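Local coordinates for inactive dihydroorotase-like domain (Chaetomium thermophilum, PDB 5NNL), which is the enzymatically inactive, dihydroorotase-like domain of its parent protein, with a fold consistent with the barrel and flanking sheet of the amidohydrolase superfamily, at residues R2-G8 with T281-D287; F15-V20 with V47-I53; N75-A80 with V95-P101; V175-V181 with I212-I218; P244-T248 with V305-V309. All coordinates share one frame; numbering follows the deposited sequence.

Contact 1 (R2-G8 with T281-D287); sequences RTIQLPG and TVEIELD
Leu-6 N makes the shortest polar bond of this strand pair, 2.7 Å to Val-282 O and nearly straight at 174°, and Val-282 N returns a bond to Leu-6 O. A second two-bond pair follows, with Ile-4 N 3.0 Å from Ile-284 O; Gln-5 and Glu-283 face each other between them as a non-hydrogen-bonded pair. Ile-4, Leu-6, Val-282 and Ile-284 share one face. There Leu-6 CD1 and Ile-284 CD1 press together at 3.5 Å, tighter than usual, while Ile-4 CG1 rests 3.9 Å from Ile-284 CB. The other face bears Thr-3, whose CG2 lies 3.7 Å from OE2 of the extended Glu-283. Where segment 281-287 turns a corner, Leu-286 N bonds to Arg-2 O. The bend of the Arg-2 chain at chi3 (-83°) carries NE to Asp-287 OD2 at 2.8 Å, a salt bridge on the syn side of that oxygen. Guanidinium and carboxylate planes are 53° apart, and the second bond, Arg-2 NH1 to Asp-287 OD1, is weak. Leu-286 CD2 lies over one guanidinium face, 4.0 Å from Arg-2 NH2. Helices 242-251 and 257-271 touch the Ile-4/Ile-284 face. This antiparallel ladder joins the N-terminal strand to one late in the chain, consistent with the sheet flanking the barrel in amidohydrolase-like folds.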
# COMPACT_ATOMS: atom_id res chain seq x y z
N ARG A 2 -19.16 -18.63 9.25
CA ARG A 2 -19.02 -18.23 7.85
C ARG A 2 -17.57 -18.37 7.40
O ARG A 2 -16.65 -17.88 8.06
CB ARG A 2 -19.48 -16.79 7.66
CG ARG A 2 -20.98 -16.63 7.49
CD ARG A 2 -21.35 -15.19 7.15
NE ARG A 2 -21.45 -14.36 8.34
CZ ARG A 2 -21.67 -13.04 8.32
NH1 ARG A 2 -21.74 -12.37 9.46
NH2 ARG A 2 -21.81 -12.40 7.17
N THR A 3 -17.37 -19.05 6.27
CA THR A 3 -16.07 -19.18 5.62
C THR A 3 -16.17 -18.66 4.19
O THR A 3 -17.15 -18.92 3.49
CB THR A 3 -15.60 -20.64 5.61
OG1 THR A 3 -15.31 -21.06 6.95
CG2 THR A 3 -14.35 -20.80 4.76
N ILE A 4 -15.14 -17.93 3.76
CA ILE A 4 -15.06 -17.40 2.41
C ILE A 4 -13.70 -17.74 1.83
O ILE A 4 -12.68 -17.75 2.54
CB ILE A 4 -15.31 -15.88 2.38
CG1 ILE A 4 -14.27 -15.14 3.22
CG2 ILE A 4 -16.73 -15.58 2.87
CD1 ILE A 4 -14.34 -13.62 3.10
N GLN A 5 -13.67 -18.04 0.53
CA GLN A 5 -12.44 -18.33 -0.20
C GLN A 5 -12.10 -17.12 -1.06
O GLN A 5 -12.90 -16.71 -1.91
CB GLN A 5 -12.59 -19.58 -1.06
CG GLN A 5 -12.33 -20.89 -0.32
CD GLN A 5 -13.02 -22.07 -0.98
OE1 GLN A 5 -12.72 -22.42 -2.12
NE2 GLN A 5 -13.95 -22.69 -0.27
N LEU A 6 -10.92 -16.56 -0.84
CA LEU A 6 -10.45 -15.42 -1.62
C LEU A 6 -9.16 -15.79 -2.35
O LEU A 6 -8.42 -16.66 -1.90
CB LEU A 6 -10.19 -14.20 -0.72
CG LEU A 6 -11.40 -13.58 -0.04
CD1 LEU A 6 -10.98 -12.46 0.90
CD2 LEU A 6 -12.38 -13.06 -1.07
N PRO A 7 -8.88 -15.14 -3.47
CA PRO A 7 -7.56 -15.28 -4.08
C PRO A 7 -6.52 -14.56 -3.23
O PRO A 7 -6.84 -13.80 -2.31
CB PRO A 7 -7.72 -14.61 -5.45
CG PRO A 7 -8.79 -13.59 -5.23
CD PRO A 7 -9.72 -14.16 -4.19
N GLY A 8 -5.26 -14.83 -3.54
CA GLY A 8 -4.18 -14.11 -2.90
C GLY A 8 -4.39 -12.62 -3.01
O GLY A 8 -4.75 -12.12 -4.08
N THR A 281 -4.08 -18.73 -2.60
CA THR A 281 -5.45 -18.70 -2.09
C THR A 281 -5.45 -18.32 -0.62
O THR A 281 -4.47 -18.53 0.10
CB THR A 281 -6.14 -20.07 -2.28
OG1 THR A 281 -5.55 -21.04 -1.41
CG2 THR A 281 -6.03 -20.54 -3.72
N VAL A 282 -6.57 -17.75 -0.18
CA VAL A 282 -6.78 -17.34 1.20
C VAL A 282 -8.14 -17.85 1.66
O VAL A 282 -9.16 -17.54 1.03
CB VAL A 282 -6.70 -15.81 1.37
CG1 VAL A 282 -6.88 -15.42 2.83
CG2 VAL A 282 -5.40 -15.28 0.83
N GLU A 283 -8.16 -18.60 2.75
CA GLU A 283 -9.39 -19.07 3.37
C GLU A 283 -9.56 -18.34 4.70
O GLU A 283 -8.66 -18.35 5.54
CB GLU A 283 -9.37 -20.58 3.60
CG GLU A 283 -10.67 -21.14 4.16
CD GLU A 283 -10.64 -22.64 4.35
OE1 GLU A 283 -9.55 -23.19 4.61
OE2 GLU A 283 -11.71 -23.28 4.22
N ILE A 284 -10.73 -17.73 4.88
CA ILE A 284 -10.99 -16.83 6.00
C ILE A 284 -12.23 -17.29 6.74
O ILE A 284 -13.29 -17.50 6.13
CB ILE A 284 -11.15 -15.37 5.51
CG1 ILE A 284 -9.81 -14.85 5.00
CG2 ILE A 284 -11.66 -14.47 6.62
CD1 ILE A 284 -9.93 -13.94 3.84
N GLU A 285 -12.11 -17.43 8.06
CA GLU A 285 -13.26 -17.63 8.94
C GLU A 285 -13.77 -16.24 9.29
O GLU A 285 -13.28 -15.58 10.21
CB GLU A 285 -12.85 -18.45 10.16
CG GLU A 285 -12.50 -19.89 9.80
CD GLU A 285 -11.56 -20.58 10.78
OE1 GLU A 285 -11.70 -21.80 10.99
OE2 GLU A 285 -10.67 -19.90 11.34
N LEU A 286 -14.76 -15.78 8.52
CA LEU A 286 -15.20 -14.39 8.59
C LEU A 286 -15.80 -14.04 9.95
O LEU A 286 -15.71 -12.89 10.39
CB LEU A 286 -16.21 -14.13 7.47
CG LEU A 286 -16.90 -12.77 7.44
CD1 LEU A 286 -15.90 -11.64 7.32
CD2 LEU A 286 -17.89 -12.74 6.29
N ASP A 287 -16.41 -15.01 10.62
CA ASP A 287 -17.13 -14.77 11.86
C ASP A 287 -16.32 -15.09 13.11
O ASP A 287 -16.79 -14.81 14.22
CB ASP A 287 -18.42 -15.61 11.90
CG ASP A 287 -19.59 -14.90 11.24
OD1 ASP A 287 -19.70 -13.67 11.40
OD2 ASP A 287 -20.39 -15.59 10.58

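Contact 2 (F15-V20 with V47-I53); sequences FVPGLV and VSKDGSI
Val-47 O meets the edge of the Phe-15 ring, close to the ring plane and 3.2 Å from Phe-15 CE1. Both residues lie in loops between a strand and the next helix: strand 13-14 and helix 26-37 bracket one, strand 39-44 and helix 56-64 the other, consistent with beta-alpha loops of an amidohydrolase-like barrel. Phe-15 CG stands anti to the backbone N (chi1 -175°), which swings the ring across to this loop, where Tyr-223 also meets it. Next comes Ser-48, whose CB is pushed into the type I turn of Val-16 to Leu-19, 3.0 Å from Val-16 O and 3.8 Å from Leu-19 CB. Its OG turns back on its own loop and bonds weakly to Gly-51 O, the same oxygen that takes the Ser-48 N bond; the backbone bond, with the weak hydroxyl bond beside it, closes the 48-51 loop. Lys-49 supplies the polar link between the loops: its N donates to Pro-17 O at 3.2 Å and 162°, in the carbonyl plane and on a lone pair. The CB atoms of Lys-49 and Pro-17 touch, and Tyr-223 touches both side chains. Gly-51, without a side chain, lets Val-20 CG2 settle 3.9 Å from its CA. Val-20 CG2 also lies 3.7 Å from Ser-52 N. Ile-53, which also touches Leu-76 and Ile-78, closes the walk: its side chain crosses that of Leu-19 at about a right angle, CD1 3.7 Å from Leu-19 CD2, and its CG1 is 3.9 Å from Val-20 CG1.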
# COMPACT_ATOMS: atom_id res chain seq x y z
N PHE A 15 5.34 -0.83 3.58
CA PHE A 15 6.44 -0.01 4.07
C PHE A 15 7.56 -0.90 4.62
O PHE A 15 7.30 -1.81 5.40
CB PHE A 15 5.95 0.95 5.15
CG PHE A 15 6.98 1.93 5.62
CD1 PHE A 15 7.44 2.94 4.79
CD2 PHE A 15 7.50 1.84 6.90
CE1 PHE A 15 8.39 3.84 5.23
CE2 PHE A 15 8.45 2.73 7.34
CZ PHE A 15 8.90 3.74 6.50
N VAL A 16 8.79 -0.62 4.20
CA VAL A 16 9.95 -1.40 4.61
C VAL A 16 10.99 -0.44 5.18
O VAL A 16 11.73 0.19 4.41
CB VAL A 16 10.51 -2.22 3.44
CG1 VAL A 16 11.72 -3.05 3.90
CG2 VAL A 16 9.43 -3.14 2.87
N PRO A 17 11.08 -0.30 6.50
CA PRO A 17 12.05 0.65 7.09
C PRO A 17 13.46 0.52 6.55
O PRO A 17 14.04 1.52 6.10
CB PRO A 17 11.97 0.33 8.58
CG PRO A 17 10.58 -0.14 8.79
CD PRO A 17 10.19 -0.87 7.52
N GLY A 18 14.05 -0.67 6.59
CA GLY A 18 15.42 -0.86 6.14
C GLY A 18 15.51 -1.33 4.70
O GLY A 18 16.36 -2.15 4.36
N LEU A 19 14.63 -0.80 3.84
CA LEU A 19 14.62 -1.21 2.44
C LEU A 19 15.98 -0.98 1.78
O LEU A 19 16.48 -1.85 1.06
CB LEU A 19 13.54 -0.44 1.68
CG LEU A 19 13.42 -0.73 0.19
CD1 LEU A 19 13.05 -2.19 -0.05
CD2 LEU A 19 12.42 0.20 -0.46
N VAL A 20 16.59 0.18 2.02
CA VAL A 20 17.84 0.55 1.37
C VAL A 20 19.01 0.45 2.35
O VAL A 20 20.08 1.01 2.10
CB VAL A 20 17.75 1.94 0.74
CG1 VAL A 20 16.84 1.91 -0.48
CG2 VAL A 20 17.27 2.98 1.75
N VAL A 47 9.98 4.80 -0.57
CA VAL A 47 10.45 5.67 0.50
C VAL A 47 10.42 4.87 1.80
O VAL A 47 9.36 4.39 2.22
CB VAL A 47 9.60 6.94 0.60
CG1 VAL A 47 9.98 7.78 1.83
CG2 VAL A 47 9.74 7.78 -0.67
N SER A 48 11.58 4.74 2.45
CA SER A 48 11.71 3.97 3.67
C SER A 48 12.03 4.90 4.85
O SER A 48 11.80 6.12 4.77
CB SER A 48 12.76 2.87 3.44
OG SER A 48 13.97 3.40 2.94
N LYS A 49 12.56 4.34 5.94
CA LYS A 49 12.73 5.10 7.18
C LYS A 49 13.60 6.34 6.96
O LYS A 49 13.14 7.47 7.11
CB LYS A 49 13.32 4.20 8.26
CG LYS A 49 13.80 4.93 9.52
CD LYS A 49 13.26 4.27 10.78
CE LYS A 49 14.07 4.63 12.03
NZ LYS A 49 13.46 5.75 12.81
N ASP A 50 14.87 6.13 6.63
CA ASP A 50 15.83 7.22 6.45
C ASP A 50 16.52 7.10 5.10
O ASP A 50 17.72 7.34 4.97
CB ASP A 50 16.85 7.25 7.58
CG ASP A 50 16.28 7.84 8.87
OD1 ASP A 50 15.72 8.96 8.82
OD2 ASP A 50 16.39 7.18 9.93
N GLY A 51 15.76 6.73 4.08
CA GLY A 51 16.30 6.60 2.74
C GLY A 51 15.20 6.35 1.75
O GLY A 51 14.01 6.41 2.08
N SER A 52 15.60 6.07 0.51
CA SER A 52 14.63 5.82 -0.54
C SER A 52 15.32 5.20 -1.74
O SER A 52 16.54 5.35 -1.92
CB SER A 52 13.92 7.12 -0.96
OG SER A 52 14.84 8.00 -1.58
N ILE A 53 14.54 4.51 -2.56
CA ILE A 53 14.98 4.09 -3.88
C ILE A 53 14.85 5.31 -4.79
O ILE A 53 13.76 5.65 -5.25
CB ILE A 53 14.19 2.89 -4.41
CG1 ILE A 53 14.42 1.68 -3.50
CG2 ILE A 53 14.60 2.57 -5.86
CD1 ILE A 53 13.65 0.42 -3.92

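Contact 3 (N75-A80 with V95-P101); sequences NLSITA and VGSLFIP
Ser-77 OG points opposite its backbone N (chi1 -174°) and Ser-97 OG is turned between N and carbonyl carbon (chi1 68°), which brings the two hydroxyl oxygens to 2.6 Å. Ser-77 OG also donates to Ser-97 O at 2.7 Å, from well above the carbonyl plane. Arg-43 NE bonds to Ser-97 OG as well. Water 1 bridges the two segments, donating to Leu-76 O and bonding Ser-97 OG; Leu-76 O takes Gly-96 N too, at 2.9 Å. Further on, the two segments run as parallel strands, with Phe-99 N 2.8 Å from Ile-78 O and Ala-80 N bonded to Phe-99 O. Leu-98 CD1 reaches across to Ile-78 O at 3.3 Å and to Ile-78 CG2. On the Phe-99 face, Thr-79 CG2 butts at 3.6 Å against CD of Pro-101, while its OG1 bonds to Ile-53 O. This is the strand pair of a beta-alpha-beta unit whose helix, 85-89, covers Ile-78 and Leu-98. Helix 56-64 packs on Leu-76 and Val-95, helix 111-121 on Ala-80 and Ile-100, and strands 39-44 and 128-130 flank the pair.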
# COMPACT_ATOMS: atom_id res chain seq x y z
N ASN A 75 6.92 -6.27 -6.10
CA ASN A 75 7.44 -5.33 -7.08
C ASN A 75 8.16 -4.23 -6.34
O ASN A 75 7.71 -3.80 -5.27
CB ASN A 75 6.31 -4.73 -7.92
CG ASN A 75 6.30 -5.23 -9.36
OD1 ASN A 75 7.35 -5.33 -9.99
ND2 ASN A 75 5.11 -5.52 -9.87
N LEU A 76 9.29 -3.78 -6.88
CA LEU A 76 9.92 -2.58 -6.37
C LEU A 76 9.35 -1.36 -7.09
O LEU A 76 8.61 -1.46 -8.07
CB LEU A 76 11.44 -2.64 -6.54
CG LEU A 76 12.20 -3.59 -5.61
CD1 LEU A 76 13.67 -3.63 -5.97
CD2 LEU A 76 12.02 -3.20 -4.15
N SER A 77 9.69 -0.19 -6.57
CA SER A 77 9.27 1.08 -7.14
C SER A 77 10.40 2.07 -6.93
O SER A 77 11.37 1.78 -6.22
CB SER A 77 7.95 1.56 -6.51
OG SER A 77 7.45 2.72 -7.16
N ILE A 78 10.28 3.24 -7.54
CA ILE A 78 11.34 4.24 -7.49
C ILE A 78 10.73 5.62 -7.27
O ILE A 78 9.68 5.95 -7.82
CB ILE A 78 12.19 4.21 -8.77
CG1 ILE A 78 13.37 5.17 -8.63
CG2 ILE A 78 11.35 4.53 -10.00
CD1 ILE A 78 14.61 4.71 -9.39
N THR A 79 11.43 6.43 -6.47
CA THR A 79 10.97 7.77 -6.10
C THR A 79 11.49 8.82 -7.07
O THR A 79 12.66 8.80 -7.47
CB THR A 79 11.46 8.12 -4.70
OG1 THR A 79 11.33 6.98 -3.84
CG2 THR A 79 10.68 9.28 -4.12
N ALA A 80 10.61 9.75 -7.43
CA ALA A 80 11.01 10.87 -8.26
C ALA A 80 11.64 11.96 -7.39
O ALA A 80 11.29 12.15 -6.23
CB ALA A 80 9.80 11.44 -9.01
N VAL A 95 11.51 -1.91 -12.15
CA VAL A 95 10.52 -1.55 -11.15
C VAL A 95 9.14 -1.61 -11.80
O VAL A 95 9.00 -1.73 -13.02
CB VAL A 95 10.77 -0.16 -10.53
CG1 VAL A 95 12.05 -0.18 -9.70
CG2 VAL A 95 10.84 0.91 -11.61
N GLY A 96 8.11 -1.55 -10.96
CA GLY A 96 6.74 -1.67 -11.44
C GLY A 96 5.95 -0.38 -11.40
O GLY A 96 4.78 -0.36 -11.81
N SER A 97 6.56 0.70 -10.92
CA SER A 97 5.82 1.95 -10.76
C SER A 97 6.77 3.08 -10.41
O SER A 97 7.86 2.86 -9.87
CB SER A 97 4.76 1.82 -9.66
OG SER A 97 5.40 1.69 -8.40
N LEU A 98 6.32 4.30 -10.69
CA LEU A 98 7.04 5.51 -10.31
C LEU A 98 6.25 6.24 -9.23
O LEU A 98 5.06 6.53 -9.41
CB LEU A 98 7.24 6.44 -11.51
CG LEU A 98 7.79 7.83 -11.20
CD1 LEU A 98 9.15 7.73 -10.55
CD2 LEU A 98 7.86 8.68 -12.47
N PHE A 99 6.92 6.54 -8.12
CA PHE A 99 6.32 7.29 -7.02
C PHE A 99 6.80 8.74 -7.07
O PHE A 99 8.00 9.01 -7.07
CB PHE A 99 6.68 6.66 -5.68
CG PHE A 99 6.10 7.38 -4.50
CD1 PHE A 99 4.73 7.50 -4.35
CD2 PHE A 99 6.92 7.93 -3.53
CE1 PHE A 99 4.19 8.16 -3.26
CE2 PHE A 99 6.39 8.59 -2.44
CZ PHE A 99 5.02 8.71 -2.30
N ILE A 100 5.85 9.67 -7.11
CA ILE A 100 6.14 11.10 -7.19
C ILE A 100 5.61 11.76 -5.93
O ILE A 100 4.43 12.11 -5.84
CB ILE A 100 5.52 11.74 -8.44
CG1 ILE A 100 6.01 11.02 -9.70
CG2 ILE A 100 5.89 13.22 -8.49
CD1 ILE A 100 5.44 11.56 -10.99
N PRO A 101 6.45 11.97 -4.92
CA PRO A 101 6.09 12.85 -3.82
C PRO A 101 6.54 14.28 -4.10
O PRO A 101 7.53 14.52 -4.79
CB PRO A 101 6.86 12.25 -2.64
CG PRO A 101 8.15 11.76 -3.29
CD PRO A 101 7.80 11.40 -4.73
O HOH W 1 5.79 -0.88 -8.38

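Contact 4 (V175-V181 with I212-I218); sequences VTCDVCV and IIDVFSI
Asp-178 CB, the root of the side chain that carries the polar face of this pair, sits 3.0 Å from Val-215 O and is flanked by Val-215 CB. With CG lodged between the backbone N and the carbonyl carbon (chi1 69°), the carboxylate leans toward Ser-217, and Asp-178 OD2 at the tip takes Ser-217 OG at 3.0 Å, met from above the carboxylate plane (63° out of it). Ala-155 N also bonds OD2, while OD1 takes His-152 NE2 and Ser-154 OG. Four donors thus grip a buried carboxylate and fix its rotation. His-152 is itself held at its other ring nitrogen by Thr-176 OG1. A second aspartate works at the start of the pair: Asp-214 OD2 uses its anti lone pair for Cys-177 N at 3.1 Å, and Lys-169 completes a salt bridge with it. Asp-214 CB stays near Cys-177 O, which Asp-214 N also reaches at 3.1 Å, so backbone and side chain of Asp-214 clasp Cys-177 from both its N and its O. Parallel pairing then proceeds through Val-179 N to Val-215 O, Ser-217 N to Val-179 O (171°) and Val-181 N to Ser-217 O. On the other face Val-179 splits its branches, CG1 to Ile-213 CD1 at 3.6 Å and CG2 to the edge of the Phe-216 ring, in its plane, 3.7 Å from Phe-216 CD1. Strand 151-153 borders 175-180 on its far side from 215-217; helix 159-170 packs on Cys-177, helix 257-271 on Val-215 and Phe-216, and helix 242-251 on Phe-216 and Val-181.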
# COMPACT_ATOMS: atom_id res chain seq x y z
N VAL A 175 -7.87 8.70 -13.44
CA VAL A 175 -7.35 8.74 -12.07
C VAL A 175 -7.98 7.62 -11.25
O VAL A 175 -9.17 7.33 -11.38
CB VAL A 175 -7.59 10.12 -11.41
CG1 VAL A 175 -9.05 10.48 -11.42
CG2 VAL A 175 -7.03 10.14 -9.99
N THR A 176 -7.15 6.99 -10.42
CA THR A 176 -7.61 6.06 -9.40
C THR A 176 -6.97 6.46 -8.08
O THR A 176 -6.06 7.30 -8.04
CB THR A 176 -7.25 4.61 -9.75
OG1 THR A 176 -5.83 4.45 -9.81
CG2 THR A 176 -7.85 4.21 -11.09
N CYS A 177 -7.44 5.88 -6.98
CA CYS A 177 -6.90 6.26 -5.68
C CYS A 177 -7.08 5.14 -4.68
O CYS A 177 -7.87 4.21 -4.87
CB CYS A 177 -7.58 7.53 -5.14
SG CYS A 177 -9.33 7.33 -4.77
N ASP A 178 -6.33 5.24 -3.58
CA ASP A 178 -6.49 4.35 -2.45
C ASP A 178 -6.53 5.16 -1.16
O ASP A 178 -6.16 6.33 -1.11
CB ASP A 178 -5.37 3.30 -2.36
CG ASP A 178 -4.02 3.90 -2.00
OD1 ASP A 178 -3.17 4.03 -2.90
OD2 ASP A 178 -3.80 4.23 -0.81
N VAL A 179 -7.02 4.51 -0.11
CA VAL A 179 -6.90 5.00 1.26
C VAL A 179 -6.24 3.91 2.08
O VAL A 179 -6.42 2.72 1.83
CB VAL A 179 -8.26 5.40 1.88
CG1 VAL A 179 -9.04 6.32 0.96
CG2 VAL A 179 -9.09 4.18 2.22
N CYS A 180 -5.45 4.33 3.06
CA CYS A 180 -4.91 3.38 4.02
C CYS A 180 -6.03 2.90 4.94
O CYS A 180 -6.89 3.68 5.35
CB CYS A 180 -3.81 4.03 4.85
SG CYS A 180 -2.50 4.80 3.88
N VAL A 181 -6.00 1.60 5.26
CA VAL A 181 -7.09 1.01 6.03
C VAL A 181 -7.27 1.72 7.37
O VAL A 181 -8.39 1.98 7.81
CB VAL A 181 -6.85 -0.50 6.21
CG1 VAL A 181 -7.87 -1.10 7.19
CG2 VAL A 181 -6.93 -1.22 4.87
N ILE A 212 -15.78 5.74 -5.07
CA ILE A 212 -14.69 6.48 -5.69
C ILE A 212 -13.34 5.87 -5.34
O ILE A 212 -12.37 6.01 -6.09
CB ILE A 212 -14.76 7.96 -5.27
CG1 ILE A 212 -16.10 8.57 -5.67
CG2 ILE A 212 -13.58 8.76 -5.84
CD1 ILE A 212 -16.53 8.31 -7.10
N ILE A 213 -13.24 5.22 -4.19
CA ILE A 213 -11.98 4.64 -3.74
C ILE A 213 -11.81 3.29 -4.43
O ILE A 213 -12.63 2.38 -4.26
CB ILE A 213 -11.95 4.50 -2.21
CG1 ILE A 213 -12.28 5.85 -1.56
CG2 ILE A 213 -10.59 4.00 -1.75
CD1 ILE A 213 -12.49 5.79 -0.07
N ASP A 214 -10.76 3.16 -5.23
CA ASP A 214 -10.53 1.96 -6.02
C ASP A 214 -9.78 0.88 -5.25
O ASP A 214 -10.01 -0.31 -5.50
CB ASP A 214 -9.74 2.32 -7.29
CG ASP A 214 -10.45 3.37 -8.13
OD1 ASP A 214 -11.48 3.04 -8.75
OD2 ASP A 214 -9.99 4.53 -8.15
N VAL A 215 -8.92 1.27 -4.30
CA VAL A 215 -7.99 0.35 -3.67
C VAL A 215 -7.86 0.66 -2.19
O VAL A 215 -7.91 1.82 -1.77
CB VAL A 215 -6.60 0.42 -4.35
CG1 VAL A 215 -5.58 -0.45 -3.63
CG2 VAL A 215 -6.69 0.04 -5.81
N PHE A 216 -7.68 -0.40 -1.39
CA PHE A 216 -7.22 -0.27 -0.02
C PHE A 216 -5.74 -0.62 0.04
O PHE A 216 -5.30 -1.58 -0.60
CB PHE A 216 -7.99 -1.21 0.92
CG PHE A 216 -9.40 -0.76 1.23
CD1 PHE A 216 -9.70 0.57 1.46
CD2 PHE A 216 -10.42 -1.69 1.31
CE1 PHE A 216 -10.99 0.96 1.75
CE2 PHE A 216 -11.71 -1.31 1.60
CZ PHE A 216 -12.00 0.01 1.82
N SER A 217 -4.98 0.16 0.80
CA SER A 217 -3.58 -0.14 1.05
C SER A 217 -3.34 -0.16 2.54
O SER A 217 -4.16 0.32 3.33
CB SER A 217 -2.65 0.88 0.38
OG SER A 217 -2.74 2.14 1.01
N ILE A 218 -2.21 -0.73 2.93
CA ILE A 218 -1.75 -0.63 4.31
C ILE A 218 -0.97 0.66 4.52
O ILE A 218 -1.28 1.46 5.41
CB ILE A 218 -0.93 -1.88 4.68
CG1 ILE A 218 -1.82 -3.11 4.52
CG2 ILE A 218 -0.35 -1.74 6.09
CD1 ILE A 218 -1.27 -4.37 5.11

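Contact 5 (P244-T248 with V305-V309); sequences PLLLT and VLKGV
Helix segment 244-248 lies across strand segment 305-309 almost at a right angle (99°), their axes 6.4 Å apart, with Pro-244 set against Gly-308 and Thr-248 against Lys-307. The contact seats a helix on a strand of the antiparallel sheet, consistent with the junction of barrel and flanking sheet in amidohydrolase-like folds. Thr-248 OG1 ties the two together. Because it lies beside its own backbone N (chi1 -57°), it folds back along the helix and donates to Pro-244 O at 2.7 Å, above that carbonyl plane. Thr-248 OG1 in turn accepts Lys-307 N at 3.0 Å, with the N-H aimed straight at it (177°). One hydroxyl therefore serves as donor to the helix and acceptor from the strand. Pro-244 O is gripped twice, by Thr-248 N in the normal helical bond and by Thr-248 OG1; Lys-307 O also lies 3.3 Å from Pro-244 O, two acceptors that do not bond. Leu-306 makes the apolar part of the contact. Leu-306 CB is 3.4 Å from Thr-248 OG1, the two side chains crossing at about a right angle; beyond it Leu-306 CD1 lies 4.0 Å from Pro-244 CB, and Leu-306 CD2 lies 4.1 Å from Leu-245 CD2. Leu-245 also touches Tyr-182 and Phe-185 of helix 181-185. At the other end of the segment, Gly-308 has a positive phi and no side chain, and one methyl of Leu-247 rests on this backbone, CD1 3.9 Å from Gly-308 CA.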
# COMPACT_ATOMS: atom_id res chain seq x y z
N PRO A 244 -8.74 -7.80 9.03
CA PRO A 244 -9.77 -7.99 10.07
C PRO A 244 -10.58 -6.73 10.34
O PRO A 244 -11.79 -6.83 10.54
CB PRO A 244 -8.95 -8.43 11.29
CG PRO A 244 -7.73 -9.02 10.73
CD PRO A 244 -7.42 -8.29 9.47
N LEU A 245 -9.93 -5.56 10.39
CA LEU A 245 -10.67 -4.31 10.51
C LEU A 245 -11.73 -4.20 9.43
O LEU A 245 -12.88 -3.81 9.70
CB LEU A 245 -9.72 -3.12 10.45
CG LEU A 245 -8.87 -2.83 11.69
CD1 LEU A 245 -7.75 -1.85 11.36
CD2 LEU A 245 -9.73 -2.29 12.82
N LEU A 246 -11.37 -4.55 8.19
CA LEU A 246 -12.34 -4.51 7.09
C LEU A 246 -13.41 -5.57 7.26
O LEU A 246 -14.60 -5.30 7.07
CB LEU A 246 -11.62 -4.70 5.76
CG LEU A 246 -10.62 -3.61 5.38
CD1 LEU A 246 -9.75 -4.07 4.23
CD2 LEU A 246 -11.34 -2.32 5.03
N LEU A 247 -13.01 -6.79 7.61
CA LEU A 247 -13.98 -7.87 7.76
C LEU A 247 -14.89 -7.63 8.96
O LEU A 247 -16.06 -8.04 8.94
CB LEU A 247 -13.26 -9.21 7.88
CG LEU A 247 -12.39 -9.57 6.68
CD1 LEU A 247 -11.69 -10.89 6.91
CD2 LEU A 247 -13.20 -9.62 5.39
N THR A 248 -14.39 -6.96 10.00
CA THR A 248 -15.26 -6.55 11.09
C THR A 248 -16.32 -5.58 10.60
O THR A 248 -17.48 -5.64 11.03
CB THR A 248 -14.42 -5.92 12.21
OG1 THR A 248 -13.43 -6.86 12.65
CG2 THR A 248 -15.30 -5.53 13.40
N VAL A 305 -11.33 -6.74 20.16
CA VAL A 305 -11.76 -7.99 19.54
C VAL A 305 -12.28 -7.68 18.14
O VAL A 305 -13.22 -6.89 17.98
CB VAL A 305 -12.84 -8.69 20.39
CG1 VAL A 305 -13.36 -9.92 19.67
CG2 VAL A 305 -12.26 -9.07 21.74
N LEU A 306 -11.67 -8.30 17.14
CA LEU A 306 -12.10 -8.17 15.76
C LEU A 306 -12.58 -9.53 15.25
O LEU A 306 -12.48 -10.55 15.93
CB LEU A 306 -10.95 -7.65 14.89
CG LEU A 306 -10.33 -6.32 15.34
CD1 LEU A 306 -9.09 -6.00 14.52
CD2 LEU A 306 -11.34 -5.19 15.26
N LYS A 307 -13.13 -9.52 14.04
CA LYS A 307 -13.54 -10.74 13.36
C LYS A 307 -12.78 -10.91 12.06
O LYS A 307 -12.42 -9.93 11.39
CB LYS A 307 -15.05 -10.74 13.09
CG LYS A 307 -15.87 -10.61 14.36
CD LYS A 307 -17.14 -11.44 14.32
CE LYS A 307 -17.90 -11.32 15.63
NZ LYS A 307 -19.04 -12.28 15.75
N GLY A 308 -12.53 -12.16 11.69
CA GLY A 308 -11.81 -12.47 10.47
C GLY A 308 -10.47 -13.11 10.73
O GLY A 308 -9.45 -12.41 10.88
N VAL A 309 -10.44 -14.43 10.80
CA VAL A 309 -9.22 -15.19 11.01
C VAL A 309 -8.77 -15.77 9.68
O VAL A 309 -9.58 -16.34 8.94
CB VAL A 309 -9.42 -16.29 12.07
CG1 VAL A 309 -8.25 -17.28 12.08
CG2 VAL A 309 -9.60 -15.67 13.45

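Contacts 1 and 5 form one block: their centres are 12 Å apart, strands 281-291 and 305-315 are neighbours, Glu-285 N probably bonds Val-309 O at 2.9 Å, and Leu-247 CD1 packs on Ile-284 CG2. Contact 5 also reaches contact 4 through Leu-246, which touches Phe-216 and Val-181. Contacts 2 and 3 form a second block, with Ile-53 O 2.7 Å from Thr-79 N, a probable hydrogen bond; both lie across the chain's centre from contact 1, whose nearest atoms are about 17 Å from those of contact 2 and about 13 Å from those of contact 3. Contact 1 closes the long loop in which contacts 2, 3 and 4 are nested. Contacts 3 and 4 are about 8 Å apart at their nearest atoms.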